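Dehydratase, IlvD/Edd family (Caulobacter crescentus, PDB 5OYN) catalyses the dehydration of D-xylonate to 2-dehydro-3-deoxy-D-arabinonate in D-xylose degradation, acts on D-gluconate with similar efficiency, and uses a [2Fe-2S] cluster and magnesium. Local coordinates at residues P15-S20 with D25-I30; E48-G53 with I90-P95; I57-T62 with D75-V80. All blocks are in the same frame, centred on the assembly; numbering follows the deposited sequence.

Interaction 1 of 3, residues P15-S20 with D25-I30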
ATOM      1  N   PRO A  15     -22.134 -26.215  -6.379  1.00 88.38           N
ATOM      2  CA  PRO A  15     -22.577 -24.823  -6.535  1.00 88.52           C
ATOM      3  C   PRO A  15     -23.752 -24.481  -5.629  1.00 81.29           C
ATOM      4  O   PRO A  15     -24.473 -25.348  -5.137  1.00 84.96           O
ATOM      5  CB  PRO A  15     -22.969 -24.732  -8.017  1.00 76.71           C
ATOM      6  CG  PRO A  15     -22.190 -25.813  -8.679  1.00 80.06           C
ATOM      7  CD  PRO A  15     -22.053 -26.922  -7.669  1.00 88.03           C
ATOM      8  N   ARG A  16     -23.930 -23.182  -5.411  1.00 83.38           N
ATOM      9  CA  ARG A  16     -24.954 -22.672  -4.510  1.00 82.54           C
ATOM     10  C   ARG A  16     -25.330 -21.265  -4.964  1.00 76.23           C
ATOM     11  O   ARG A  16     -24.519 -20.554  -5.566  1.00 78.14           O
ATOM     12  CB  ARG A  16     -24.454 -22.697  -3.053  1.00 73.04           C
ATOM     13  CG  ARG A  16     -25.392 -22.062  -2.037  1.00 77.49           C
ATOM     14  CD  ARG A  16     -24.772 -22.006  -0.616  1.00 80.07           C
ATOM     15  NE  ARG A  16     -24.375 -23.318  -0.092  1.00 79.23           N
ATOM     16  CZ  ARG A  16     -25.202 -24.155   0.539  1.00 83.91           C
ATOM     17  NH1 ARG A  16     -26.477 -23.814   0.716  1.00 73.50           N
ATOM     18  NH2 ARG A  16     -24.764 -25.335   0.986  1.00 75.99           N
ATOM     19  N   ARG A  17     -26.575 -20.880  -4.720  1.00 76.73           N
ATOM     20  CA  ARG A  17     -27.003 -19.516  -5.015  1.00 81.04           C
ATOM     21  C   ARG A  17     -26.799 -18.716  -3.736  1.00 80.19           C
ATOM     22  O   ARG A  17     -27.608 -18.789  -2.801  1.00 72.28           O
ATOM     23  CB  ARG A  17     -28.446 -19.459  -5.507  1.00 79.52           C
ATOM     24  CG  ARG A  17     -29.105 -18.082  -5.313  1.00 79.35           C
ATOM     25  CD  ARG A  17     -30.237 -17.819  -6.282  1.00 73.53           C
ATOM     26  NE  ARG A  17     -29.729 -17.440  -7.594  1.00 77.99           N
ATOM     27  CZ  ARG A  17     -30.090 -16.329  -8.231  1.00 84.77           C
ATOM     28  NH1 ARG A  17     -30.961 -15.497  -7.669  1.00 83.48           N
ATOM     29  NH2 ARG A  17     -29.585 -16.050  -9.429  1.00 82.53           N
ATOM     30  N   PHE A  18     -25.697 -17.974  -3.689  1.00 71.79           N
ATOM     31  CA  PHE A  18     -25.379 -17.159  -2.534  1.00 67.17           C
ATOM     32  C   PHE A  18     -26.251 -15.903  -2.511  1.00 66.56           C
ATOM     33  O   PHE A  18     -26.761 -15.456  -3.539  1.00 69.91           O
ATOM     34  CB  PHE A  18     -23.905 -16.796  -2.567  1.00 62.82           C
ATOM     35  CG  PHE A  18     -22.986 -17.982  -2.551  1.00 61.03           C
ATOM     36  CD1 PHE A  18     -22.701 -18.637  -1.365  1.00 58.54           C
ATOM     37  CD2 PHE A  18     -22.375 -18.418  -3.713  1.00 62.38           C
ATOM     38  CE1 PHE A  18     -21.836 -19.718  -1.340  1.00 57.35           C
ATOM     39  CE2 PHE A  18     -21.508 -19.500  -3.696  1.00 64.25           C
ATOM     40  CZ  PHE A  18     -21.245 -20.157  -2.505  1.00 63.26           C
ATOM     41  N   ARG A  19     -26.430 -15.329  -1.319  1.00 62.48           N
ATOM     42  CA  ARG A  19     -27.248 -14.120  -1.232  1.00 61.54           C
ATOM     43  C   ARG A  19     -26.685 -12.995  -2.091  1.00 67.98           C
ATOM     44  O   ARG A  19     -27.430 -12.096  -2.503  1.00 68.53           O
ATOM     45  CB  ARG A  19     -27.361 -13.654   0.213  1.00 57.82           C
ATOM     46  CG  ARG A  19     -26.130 -13.946   0.997  1.00 57.85           C
ATOM     47  CD  ARG A  19     -26.355 -13.682   2.452  1.00 62.45           C
ATOM     48  NE  ARG A  19     -26.214 -12.273   2.796  1.00 64.87           N
ATOM     49  CZ  ARG A  19     -27.230 -11.492   3.127  1.00 66.47           C
ATOM     50  NH1 ARG A  19     -28.465 -11.991   3.132  1.00 80.91           N
ATOM     51  NH2 ARG A  19     -27.015 -10.222   3.452  1.00 59.86           N
ATOM     52  N   SER A  20     -25.373 -13.010  -2.350  1.00 69.06           N
ATOM     53  CA  SER A  20     -24.800 -12.056  -3.291  1.00 67.24           C
ATOM     54  C   SER A  20     -25.570 -12.069  -4.605  1.00 70.55           C
ATOM     55  O   SER A  20     -25.878 -11.008  -5.159  1.00 70.36           O
ATOM     56  CB  SER A  20     -23.318 -12.361  -3.527  1.00 64.95           C
ATOM     57  OG  SER A  20     -23.055 -13.753  -3.601  1.00 63.79           O
ATOM     58  N   ASP A  25     -27.395 -11.091  -9.810  1.00 78.72           N
ATOM     59  CA  ASP A  25     -28.123 -11.899 -10.785  1.00 75.55           C
ATOM     60  C   ASP A  25     -29.577 -12.043 -10.337  1.00 79.62           C
ATOM     61  O   ASP A  25     -30.126 -13.144 -10.251  1.00 82.69           O
ATOM     62  CB  ASP A  25     -27.445 -13.255 -10.982  1.00 77.89           C
ATOM     63  CG  ASP A  25     -28.100 -14.078 -12.073  1.00 87.20           C
ATOM     64  OD1 ASP A  25     -28.253 -13.566 -13.205  1.00 87.57           O
ATOM     65  OD2 ASP A  25     -28.465 -15.240 -11.794  1.00 92.35           O
ATOM     66  N   ASN A  26     -30.218 -10.914 -10.045  1.00 83.84           N
ATOM     67  CA  ASN A  26     -31.589 -10.935  -9.546  1.00 90.11           C
ATOM     68  C   ASN A  26     -32.545 -11.329 -10.668  1.00 96.05           C
ATOM     69  O   ASN A  26     -32.511 -10.721 -11.749  1.00 91.95           O
ATOM     70  CB  ASN A  26     -31.980  -9.575  -8.972  1.00 83.57           C
ATOM     71  CG  ASN A  26     -33.312  -9.610  -8.257  1.00 87.48           C
ATOM     72  OD1 ASN A  26     -34.281  -8.999  -8.704  1.00 90.63           O
ATOM     73  ND2 ASN A  26     -33.370 -10.328  -7.142  1.00 88.53           N
ATOM     74  N   PRO A  27     -33.410 -12.338 -10.451  1.00 99.83           N
ATOM     75  CA  PRO A  27     -34.321 -12.793 -11.516  1.00 95.73           C
ATOM     76  C   PRO A  27     -35.331 -11.737 -11.940  1.00 97.54           C
ATOM     77  O   PRO A  27     -35.471 -11.442 -13.133  1.00 99.91           O
ATOM     78  CB  PRO A  27     -35.018 -14.005 -10.888  1.00 95.70           C
ATOM     79  CG  PRO A  27     -34.824 -13.845  -9.399  1.00 93.29           C
ATOM     80  CD  PRO A  27     -33.534 -13.132  -9.213  1.00 90.71           C
ATOM     81  N   ASP A  28     -36.029 -11.151 -10.966  1.00 96.96           N
ATOM     82  CA  ASP A  28     -37.128 -10.239 -11.273  1.00102.00           C
ATOM     83  C   ASP A  28     -36.628  -8.925 -11.869  1.00100.96           C
ATOM     84  O   ASP A  28     -37.015  -8.544 -12.979  1.00102.82           O
ATOM     85  CB  ASP A  28     -37.949  -9.985 -10.011  1.00 99.40           C
ATOM     86  CG  ASP A  28     -38.158 -11.242  -9.200  1.00106.57           C
ATOM     87  OD1 ASP A  28     -38.148 -11.159  -7.950  1.00108.76           O
ATOM     88  OD2 ASP A  28     -38.321 -12.317  -9.822  1.00105.39           O
ATOM     89  N   HIS A  29     -35.776  -8.212 -11.144  1.00102.28           N
ATOM     90  CA  HIS A  29     -35.347  -6.874 -11.531  1.00 97.52           C
ATOM     91  C   HIS A  29     -33.983  -6.957 -12.205  1.00 92.23           C
ATOM     92  O   HIS A  29     -32.977  -7.250 -11.555  1.00 90.91           O
ATOM     93  CB  HIS A  29     -35.309  -5.949 -10.317  1.00 93.55           C
ATOM     94  CG  HIS A  29     -36.481  -6.110  -9.399  1.00102.18           C
ATOM     95  ND1 HIS A  29     -36.674  -7.236  -8.625  1.00103.57           N
ATOM     96  CD2 HIS A  29     -37.522  -5.286  -9.129  1.00106.30           C
ATOM     97  CE1 HIS A  29     -37.782  -7.097  -7.917  1.00105.98           C
ATOM     98  NE2 HIS A  29     -38.314  -5.922  -8.203  1.00107.12           N
ATOM     99  N   ILE A  30     -33.956  -6.714 -13.513  1.00 93.63           N
ATOM    100  CA  ILE A  30     -32.690  -6.555 -14.218  1.00 92.45           C
ATOM    101  C   ILE A  30     -32.217  -5.105 -14.163  1.00 90.53           C
ATOM    102  O   ILE A  30     -31.008  -4.847 -14.251  1.00 87.81           O
ATOM    103  CB  ILE A  30     -32.820  -7.066 -15.668  1.00 91.58           C
ATOM    104  CG1 ILE A  30     -31.599  -6.698 -16.514  1.00100.41           C
ATOM    105  CG2 ILE A  30     -34.082  -6.531 -16.322  1.00 96.88           C
ATOM    106  CD1 ILE A  30     -30.316  -7.359 -16.052  1.00 99.74           C
TER
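Arg17 reaches across to Asp25 and grips it through a single nitrogen. NH2 of Arg17 makes a salt bridge with OD2 of Asp25 (2.7 Å) and also gives a hydrogen bond to the backbone O of Asp25 (3.1 Å), with an N-H...O angle of 158°. Both oxygens lie at the edge of the guanidinium, in or near its plane, so one terminal amino group is divided between a carboxylate and a carbonyl. The two side chains cross at about a right angle, and the guanidinium and carboxylate planes stand 67° apart. This is therefore a one-nitrogen grip, unlike the flat, two-pronged pairing of arginine with a carboxylate.

The arginine leaves the backbone extended and bends at its third torsion (chi3 -78°), which turns the guanidinium toward Asp25. Its other terminal nitrogen, NH1, approaches the ring carbon CD of Pro27 (3.8 Å) obliquely, adding a small van der Waals contact beside the polar grip. All three touching residues are exposed, and solvent would probably weaken the attraction between the charges.

Asn26, between Asp25 and Pro27, is buried, its CB directed away from the 15-20 segment. Its OD1 accepts from His29 N (3.0 Å) and from His29 ND1 (3.0 Å), OD1 of Asn26 lying close to the plane of the imidazole at its edge. These two bonds fix how the histidine ring is turned, and its edge-to-face partner is His441 of the second subunit. On the arginine side, Phe18 packs edge-to-face with Tyr259. The whole is a surface tie between the loops that flank the short helix 21-24, followed by an Asx motif in which Asn26 accepts from the backbone N three residues on, just ahead of helix 30-39.

Interaction 2 of 3, residues E48-G53 with I90-P95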
ATOM      1  N   GLU A  48     -16.974 -10.677 -15.108  1.00 74.21           N
ATOM      2  CA  GLU A  48     -16.902 -12.120 -14.919  1.00 68.89           C
ATOM      3  C   GLU A  48     -16.644 -12.480 -13.463  1.00 69.51           C
ATOM      4  O   GLU A  48     -17.070 -13.542 -13.007  1.00 74.11           O
ATOM      5  CB  GLU A  48     -15.829 -12.713 -15.828  1.00 70.53           C
ATOM      6  CG  GLU A  48     -14.477 -12.874 -15.185  1.00 75.29           C
ATOM      7  CD  GLU A  48     -13.481 -13.558 -16.105  1.00 85.10           C
ATOM      8  OE1 GLU A  48     -12.850 -14.554 -15.675  1.00 88.20           O
ATOM      9  OE2 GLU A  48     -13.339 -13.099 -17.260  1.00 82.34           O
ATOM     10  N   GLU A  49     -15.983 -11.601 -12.713  1.00 72.10           N
ATOM     11  CA  GLU A  49     -15.784 -11.856 -11.291  1.00 68.08           C
ATOM     12  C   GLU A  49     -17.102 -11.801 -10.539  1.00 68.01           C
ATOM     13  O   GLU A  49     -17.451 -12.735  -9.809  1.00 79.91           O
ATOM     14  CB  GLU A  49     -14.805 -10.847 -10.706  1.00 66.28           C
ATOM     15  CG  GLU A  49     -13.355 -11.172 -10.969  1.00 67.25           C
ATOM     16  CD  GLU A  49     -12.470  -9.978 -10.725  1.00 64.48           C
ATOM     17  OE1 GLU A  49     -12.585  -9.003 -11.499  1.00 60.10           O
ATOM     18  OE2 GLU A  49     -11.679 -10.009  -9.752  1.00 65.87           O
ATOM     19  N   LEU A  50     -17.850 -10.717 -10.709  1.00 68.99           N
ATOM     20  CA  LEU A  50     -19.061 -10.509  -9.928  1.00 72.41           C
ATOM     21  C   LEU A  50     -20.248 -11.330 -10.420  1.00 75.97           C
ATOM     22  O   LEU A  50     -21.278 -11.364  -9.738  1.00 76.07           O
ATOM     23  CB  LEU A  50     -19.431  -9.023  -9.927  1.00 71.14           C
ATOM     24  CG  LEU A  50     -18.479  -8.093  -9.170  1.00 71.23           C
ATOM     25  CD1 LEU A  50     -18.599  -6.647  -9.661  1.00 68.74           C
ATOM     26  CD2 LEU A  50     -18.729  -8.178  -7.672  1.00 65.50           C
ATOM     27  N   ARG A  51     -20.135 -11.996 -11.568  1.00 76.40           N
ATOM     28  CA  ARG A  51     -21.275 -12.680 -12.169  1.00 80.68           C
ATOM     29  C   ARG A  51     -21.040 -14.170 -12.379  1.00 79.21           C
ATOM     30  O   ARG A  51     -21.869 -14.835 -13.007  1.00 82.66           O
ATOM     31  CB  ARG A  51     -21.640 -12.017 -13.501  1.00 85.19           C
ATOM     32  CG  ARG A  51     -22.082 -10.563 -13.373  1.00 81.46           C
ATOM     33  CD  ARG A  51     -23.302 -10.291 -14.239  1.00 88.34           C
ATOM     34  NE  ARG A  51     -22.967 -10.326 -15.661  1.00 95.32           N
ATOM     35  CZ  ARG A  51     -23.864 -10.338 -16.642  1.00 99.37           C
ATOM     36  NH1 ARG A  51     -25.158 -10.322 -16.356  1.00 97.27           N
ATOM     37  NH2 ARG A  51     -23.470 -10.367 -17.908  1.00103.92           N
ATOM     38  N   SER A  52     -19.940 -14.711 -11.877  1.00 77.29           N
ATOM     39  CA  SER A  52     -19.633 -16.121 -12.053  1.00 76.55           C
ATOM     40  C   SER A  52     -20.150 -16.989 -10.915  1.00 78.47           C
ATOM     41  O   SER A  52     -19.905 -18.201 -10.913  1.00 78.88           O
ATOM     42  CB  SER A  52     -18.121 -16.309 -12.183  1.00 78.65           C
ATOM     43  OG  SER A  52     -17.491 -15.963 -10.958  1.00 81.52           O
ATOM     44  N   GLY A  53     -20.842 -16.408  -9.941  1.00 76.08           N
ATOM     45  CA  GLY A  53     -21.372 -17.203  -8.859  1.00 71.75           C
ATOM     46  C   GLY A  53     -20.387 -17.596  -7.784  1.00 71.18           C
ATOM     47  O   GLY A  53     -20.733 -18.425  -6.933  1.00 74.44           O
ATOM     48  N   ILE A  90     -14.260 -14.198  -3.936  1.00 50.84           N
ATOM     49  CA  ILE A  90     -13.965 -12.824  -4.316  1.00 55.59           C
ATOM     50  C   ILE A  90     -13.892 -12.010  -3.027  1.00 54.80           C
ATOM     51  O   ILE A  90     -14.900 -11.871  -2.329  1.00 55.31           O
ATOM     52  CB  ILE A  90     -15.031 -12.248  -5.266  1.00 57.30           C
ATOM     53  CG1 ILE A  90     -15.157 -13.102  -6.533  1.00 55.03           C
ATOM     54  CG2 ILE A  90     -14.734 -10.801  -5.607  1.00 50.53           C
ATOM     55  CD1 ILE A  90     -14.019 -12.917  -7.514  1.00 58.88           C
ATOM     56  N   PRO A  91     -12.744 -11.454  -2.661  1.00 55.60           N
ATOM     57  CA  PRO A  91     -12.667 -10.714  -1.398  1.00 51.69           C
ATOM     58  C   PRO A  91     -13.192  -9.291  -1.528  1.00 57.95           C
ATOM     59  O   PRO A  91     -13.171  -8.679  -2.601  1.00 68.07           O
ATOM     60  CB  PRO A  91     -11.171 -10.731  -1.069  1.00 45.68           C
ATOM     61  CG  PRO A  91     -10.480 -10.944  -2.385  1.00 49.57           C
ATOM     62  CD  PRO A  91     -11.469 -11.441  -3.399  1.00 53.82           C
ATOM     63  N   MET A  92     -13.682  -8.779  -0.401  1.00 53.73           N
ATOM     64  CA  MET A  92     -14.197  -7.414  -0.259  1.00 56.97           C
ATOM     65  C   MET A  92     -13.788  -6.963   1.137  1.00 58.14           C
ATOM     66  O   MET A  92     -14.399  -7.382   2.130  1.00 56.99           O
ATOM     67  CB  MET A  92     -15.715  -7.340  -0.408  1.00 56.35           C
ATOM     68  CG  MET A  92     -16.218  -7.409  -1.805  1.00 67.92           C
ATOM     69  SD  MET A  92     -16.118  -5.834  -2.654  1.00 86.74           S
ATOM     70  CE  MET A  92     -16.904  -6.268  -4.220  1.00 73.23           C
ATOM     71  N   GLU A  93     -12.766  -6.125   1.218  1.00 55.83           N
ATOM     72  CA  GLU A  93     -12.329  -5.607   2.504  1.00 54.85           C
ATOM     73  C   GLU A  93     -13.147  -4.370   2.824  1.00 52.64           C
ATOM     74  O   GLU A  93     -13.493  -3.597   1.928  1.00 56.40           O
ATOM     75  CB  GLU A  93     -10.838  -5.285   2.481  1.00 57.53           C
ATOM     76  CG  GLU A  93     -10.240  -4.839   3.805  1.00 54.71           C
ATOM     77  CD  GLU A  93      -8.848  -4.239   3.612  1.00 66.56           C
ATOM     78  OE1 GLU A  93      -8.281  -3.719   4.609  1.00 68.86           O
ATOM     79  OE2 GLU A  93      -8.322  -4.298   2.464  1.00 62.41           O
ATOM     80  N   PHE A  94     -13.487  -4.206   4.093  1.00 44.42           N
ATOM     81  CA  PHE A  94     -14.278  -3.064   4.513  1.00 48.94           C
ATOM     82  C   PHE A  94     -14.020  -2.841   5.985  1.00 51.73           C
ATOM     83  O   PHE A  94     -13.554  -3.752   6.676  1.00 46.08           O
ATOM     84  CB  PHE A  94     -15.776  -3.287   4.247  1.00 51.08           C
ATOM     85  CG  PHE A  94     -16.362  -4.438   5.014  1.00 53.47           C
ATOM     86  CD1 PHE A  94     -16.874  -4.254   6.293  1.00 50.74           C
ATOM     87  CD2 PHE A  94     -16.402  -5.709   4.458  1.00 53.94           C
ATOM     88  CE1 PHE A  94     -17.405  -5.316   6.999  1.00 52.03           C
ATOM     89  CE2 PHE A  94     -16.936  -6.776   5.165  1.00 51.62           C
ATOM     90  CZ  PHE A  94     -17.435  -6.577   6.432  1.00 49.46           C
ATOM     91  N   PRO A  95     -14.282  -1.642   6.489  1.00 56.47           N
ATOM     92  CA  PRO A  95     -13.911  -1.337   7.871  1.00 49.86           C
ATOM     93  C   PRO A  95     -15.076  -1.420   8.836  1.00 55.07           C
ATOM     94  O   PRO A  95     -16.237  -1.552   8.423  1.00 55.39           O
ATOM     95  CB  PRO A  95     -13.390   0.096   7.765  1.00 48.35           C
ATOM     96  CG  PRO A  95     -14.225   0.703   6.676  1.00 48.48           C
ATOM     97  CD  PRO A  95     -14.654  -0.421   5.748  1.00 55.23           C
TER
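Apolar contacts carry the meeting of Glu49 with Ile90 and of Leu50 with Met92, all four of them buried. The methyl CD1 of Ile90 lies against the aliphatic stem of Glu49, equally near to CB of Glu49 (3.9 Å) and to CG of Glu49 (3.9 Å), and the two side chains cross at about a right angle. With CG1 of Ile90 anti to its carbonyl carbon (chi1 -58°), the branch ending in CD1 projects toward helix 47-51. CG1 of Ile90 also comes within 4.0 Å of the backbone O of Glu49. A looser touch follows, CD2 of Leu50 standing 4.3 Å from CE of Met92, and Phe40 packs against both of these side chains.

The polar end of Glu49 is engaged elsewhere. One carboxylate oxygen, OE1, accepts from the backbone N of Thr46, while OE2 forms a salt bridge with Arg85 of helix 73-87. Arg79 of the third subunit also pairs with this carboxylate. The acid is thus held in place by charges from two subunits, probably staying ionised, while its stem serves as a greasy surface for Ile90.

Backbone bonds belong to the strand side: Ile90 and Met92 pair with Ile57, and Met92 and Phe94 with Ile59. Within this chain, strand 90-95 is an outermost strand of the parallel four-stranded sheet, and its far end meets the second subunit, Pro95 against Pro95. The arrangement is that of a short helix packed through a leucine side chain and the aliphatic stem of a glutamate on the first residues of the outer strand of this chain's sheet, in an alpha/beta fold.

Interaction 3 of 3, residues I57-T62 with D75-V80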
ATOM      1  N   ILE A  57     -16.614 -12.723  -0.312  1.00 58.96           N
ATOM      2  CA  ILE A  57     -16.086 -12.877   1.039  1.00 58.73           C
ATOM      3  C   ILE A  57     -15.770 -11.494   1.600  1.00 51.50           C
ATOM      4  O   ILE A  57     -14.835 -10.833   1.152  1.00 51.25           O
ATOM      5  CB  ILE A  57     -14.843 -13.774   1.066  1.00 54.52           C
ATOM      6  CG1 ILE A  57     -15.084 -15.047   0.249  1.00 49.25           C
ATOM      7  CG2 ILE A  57     -14.484 -14.098   2.517  1.00 50.90           C
ATOM      8  CD1 ILE A  57     -15.934 -16.070   0.971  1.00 53.75           C
ATOM      9  N   GLY A  58     -16.537 -11.044   2.585  1.00 52.09           N
ATOM     10  CA  GLY A  58     -16.159  -9.845   3.299  1.00 51.51           C
ATOM     11  C   GLY A  58     -14.950 -10.090   4.183  1.00 59.92           C
ATOM     12  O   GLY A  58     -14.720 -11.197   4.675  1.00 59.44           O
ATOM     13  N   ILE A  59     -14.145  -9.045   4.355  1.00 57.69           N
ATOM     14  CA  ILE A  59     -13.053  -9.024   5.326  1.00 55.50           C
ATOM     15  C   ILE A  59     -13.290  -7.791   6.190  1.00 51.26           C
ATOM     16  O   ILE A  59     -13.204  -6.659   5.699  1.00 53.93           O
ATOM     17  CB  ILE A  59     -11.662  -8.992   4.655  1.00 52.28           C
ATOM     18  CG1 ILE A  59     -11.510 -10.143   3.665  1.00 47.32           C
ATOM     19  CG2 ILE A  59     -10.540  -9.130   5.675  1.00 41.49           C
ATOM     20  CD1 ILE A  59     -10.213 -10.096   2.892  1.00 51.22           C
ATOM     21  N   ALA A  60     -13.627  -7.997   7.462  1.00 51.36           N
ATOM     22  CA  ALA A  60     -13.924  -6.864   8.342  1.00 50.67           C
ATOM     23  C   ALA A  60     -12.610  -6.374   8.938  1.00 53.39           C
ATOM     24  O   ALA A  60     -12.087  -6.954   9.896  1.00 48.66           O
ATOM     25  CB  ALA A  60     -14.938  -7.236   9.412  1.00 47.42           C
ATOM     26  N   GLN A  61     -12.076  -5.302   8.342  1.00 55.93           N
ATOM     27  CA  GLN A  61     -10.780  -4.746   8.706  1.00 50.71           C
ATOM     28  C   GLN A  61     -10.882  -3.943   9.990  1.00 50.37           C
ATOM     29  O   GLN A  61     -11.705  -3.029  10.100  1.00 53.58           O
ATOM     30  CB  GLN A  61     -10.262  -3.849   7.587  1.00 51.06           C
ATOM     31  CG  GLN A  61      -8.941  -3.191   7.912  1.00 54.25           C
ATOM     32  CD  GLN A  61      -7.838  -4.206   8.125  1.00 53.59           C
ATOM     33  OE1 GLN A  61      -7.655  -4.706   9.233  1.00 53.43           O
ATOM     34  NE2 GLN A  61      -7.105  -4.531   7.058  1.00 51.51           N
ATOM     35  N   THR A  62     -10.025  -4.257  10.952  1.00 48.65           N
ATOM     36  CA  THR A  62     -10.014  -3.518  12.200  1.00 50.18           C
ATOM     37  C   THR A  62      -8.748  -2.708  12.410  1.00 52.50           C
ATOM     38  O   THR A  62      -8.725  -1.844  13.297  1.00 53.66           O
ATOM     39  CB  THR A  62     -10.213  -4.472  13.384  1.00 55.65           C
ATOM     40  OG1 THR A  62      -9.204  -5.495  13.359  1.00 48.95           O
ATOM     41  CG2 THR A  62     -11.623  -5.087  13.331  1.00 45.68           C
ATOM     42  N   ASP A  75      -1.219  -5.216   6.763  1.00 54.78           N
ATOM     43  CA  ASP A  75      -0.349  -6.051   5.945  1.00 54.68           C
ATOM     44  C   ASP A  75      -0.884  -7.472   5.787  1.00 59.00           C
ATOM     45  O   ASP A  75      -0.706  -8.068   4.714  1.00 55.98           O
ATOM     46  CB  ASP A  75       1.076  -6.068   6.526  1.00 66.34           C
ATOM     47  CG  ASP A  75       2.139  -6.563   5.508  1.00 95.13           C
ATOM     48  OD1 ASP A  75       3.096  -5.793   5.184  1.00 88.32           O
ATOM     49  OD2 ASP A  75       2.027  -7.731   5.053  1.00 95.79           O
ATOM     50  N   LEU A  76      -1.578  -8.025   6.799  1.00 55.89           N
ATOM     51  CA  LEU A  76      -2.064  -9.398   6.668  1.00 50.19           C
ATOM     52  C   LEU A  76      -3.257  -9.507   5.743  1.00 49.70           C
ATOM     53  O   LEU A  76      -3.508 -10.595   5.215  1.00 50.13           O
ATOM     54  CB  LEU A  76      -2.471  -9.989   8.008  1.00 47.45           C
ATOM     55  CG  LEU A  76      -1.469 -10.144   9.129  1.00 47.76           C
ATOM     56  CD1 LEU A  76      -2.252 -10.628  10.349  1.00 44.43           C
ATOM     57  CD2 LEU A  76      -0.395 -11.119   8.729  1.00 44.80           C
ATOM     58  N   VAL A  77      -4.014  -8.422   5.561  1.00 47.19           N
ATOM     59  CA  VAL A  77      -5.210  -8.496   4.732  1.00 43.89           C
ATOM     60  C   VAL A  77      -4.869  -9.024   3.350  1.00 53.75           C
ATOM     61  O   VAL A  77      -5.670  -9.743   2.746  1.00 56.37           O
ATOM     62  CB  VAL A  77      -5.900  -7.122   4.659  1.00 51.81           C
ATOM     63  CG1 VAL A  77      -5.039  -6.108   3.877  1.00 46.45           C
ATOM     64  CG2 VAL A  77      -7.280  -7.267   4.048  1.00 53.40           C
ATOM     65  N   GLN A  78      -3.667  -8.712   2.842  1.00 52.98           N
ATOM     66  CA  GLN A  78      -3.248  -9.201   1.530  1.00 50.80           C
ATOM     67  C   GLN A  78      -3.142 -10.721   1.499  1.00 52.44           C
ATOM     68  O   GLN A  78      -3.471 -11.350   0.487  1.00 54.85           O
ATOM     69  CB  GLN A  78      -1.907  -8.574   1.130  1.00 57.64           C
ATOM     70  CG  GLN A  78      -1.688  -8.451  -0.389  1.00 66.64           C
ATOM     71  CD  GLN A  78      -2.993  -8.218  -1.186  1.00 73.48           C
ATOM     72  OE1 GLN A  78      -3.364  -9.029  -2.062  1.00 68.51           O
ATOM     73  NE2 GLN A  78      -3.692  -7.104  -0.883  1.00 67.67           N
ATOM     74  N   ARG A  79      -2.646 -11.325   2.581  1.00 49.80           N
ATOM     75  CA  ARG A  79      -2.592 -12.779   2.667  1.00 46.51           C
ATOM     76  C   ARG A  79      -3.994 -13.372   2.669  1.00 49.07           C
ATOM     77  O   ARG A  79      -4.247 -14.409   2.045  1.00 49.18           O
ATOM     78  CB  ARG A  79      -1.833 -13.198   3.930  1.00 49.30           C
ATOM     79  CG  ARG A  79      -0.319 -13.071   3.857  1.00 45.97           C
ATOM     80  CD  ARG A  79       0.167 -13.458   2.489  1.00 46.85           C
ATOM     81  NE  ARG A  79       0.452 -14.876   2.424  1.00 47.68           N
ATOM     82  CZ  ARG A  79       0.414 -15.589   1.303  1.00 53.19           C
ATOM     83  NH1 ARG A  79       0.111 -15.005   0.141  1.00 48.86           N
ATOM     84  NH2 ARG A  79       0.688 -16.888   1.343  1.00 51.94           N
ATOM     85  N   VAL A  80      -4.923 -12.729   3.375  1.00 49.69           N
ATOM     86  CA  VAL A  80      -6.299 -13.208   3.386  1.00 50.32           C
ATOM     87  C   VAL A  80      -6.887 -13.166   1.989  1.00 48.67           C
ATOM     88  O   VAL A  80      -7.566 -14.107   1.564  1.00 53.19           O
ATOM     89  CB  VAL A  80      -7.149 -12.381   4.360  1.00 46.96           C
ATOM     90  CG1 VAL A  80      -8.567 -12.908   4.379  1.00 48.11           C
ATOM     91  CG2 VAL A  80      -6.537 -12.415   5.709  1.00 44.45           C
TER
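The flat group here is the carboxamide of Gln61, which meets Val77 by its nitrogen end: NE2 of Gln61 lies 3.7 Å from CB of Val77, with the two side chains crossing at about a right angle. A bend at the second torsion of Gln61 (chi2 62°) carries the amide over to the helix. NE2 donates to OE1 of Glu93 and to the backbone O of His73, and OE1 of Gln61 accepts from the backbone N of Gly63; three bonds therefore fix which end of the amide is which. Leu74 and Thr134 also touch this side chain.

Two residues earlier on the strand, Ile59 spreads its branches over two helix residues one turn apart. Its CD1 meets CG1 of Val80 tip to tip (3.6 Å), while CG2 of Ile59 lies obliquely against CG2 of Val77 (4.1 Å). Were Ile59 an alanine, Val80 would probably lose its partner on the strand and Val77 one of its two, opening a gap between sheet and helix. The segments run nearly antiparallel, at 168° and 10.5 Å between axes, as befits the first strand and the returning helix of a beta-alpha-beta unit completed by strand 90-95. Chemically, the branched aliphatic residues meet by non-directional van der Waals packing, whereas the buried amide is satisfied by partners beyond it and offers Val77 mainly van der Waals contact.

Overall arrangement
Interaction 1 is a surface contact at the edge of the chain, held by charge and one hydrogen bond, whereas interactions 2 and 3 are buried and mainly apolar. The latter two share one sheet: strands 56-61 and 90-95 are neighbours, joined by probable backbone hydrogen bonds such as Phe94 O to Gln61 N (2.7 Å). Helix 73-87 packs on the sheet in interaction 3, and helix 47-51 meets its outermost strand within this chain in interaction 2. Interaction 1 adjoins the 48-53 segment of interaction 2 through Phe18, whose CE2 packs on O of Gly53 (3.5 Å), but stays about 7 Å from interaction 3 at the nearest atoms. Both buried contacts also adjoin the third subunit.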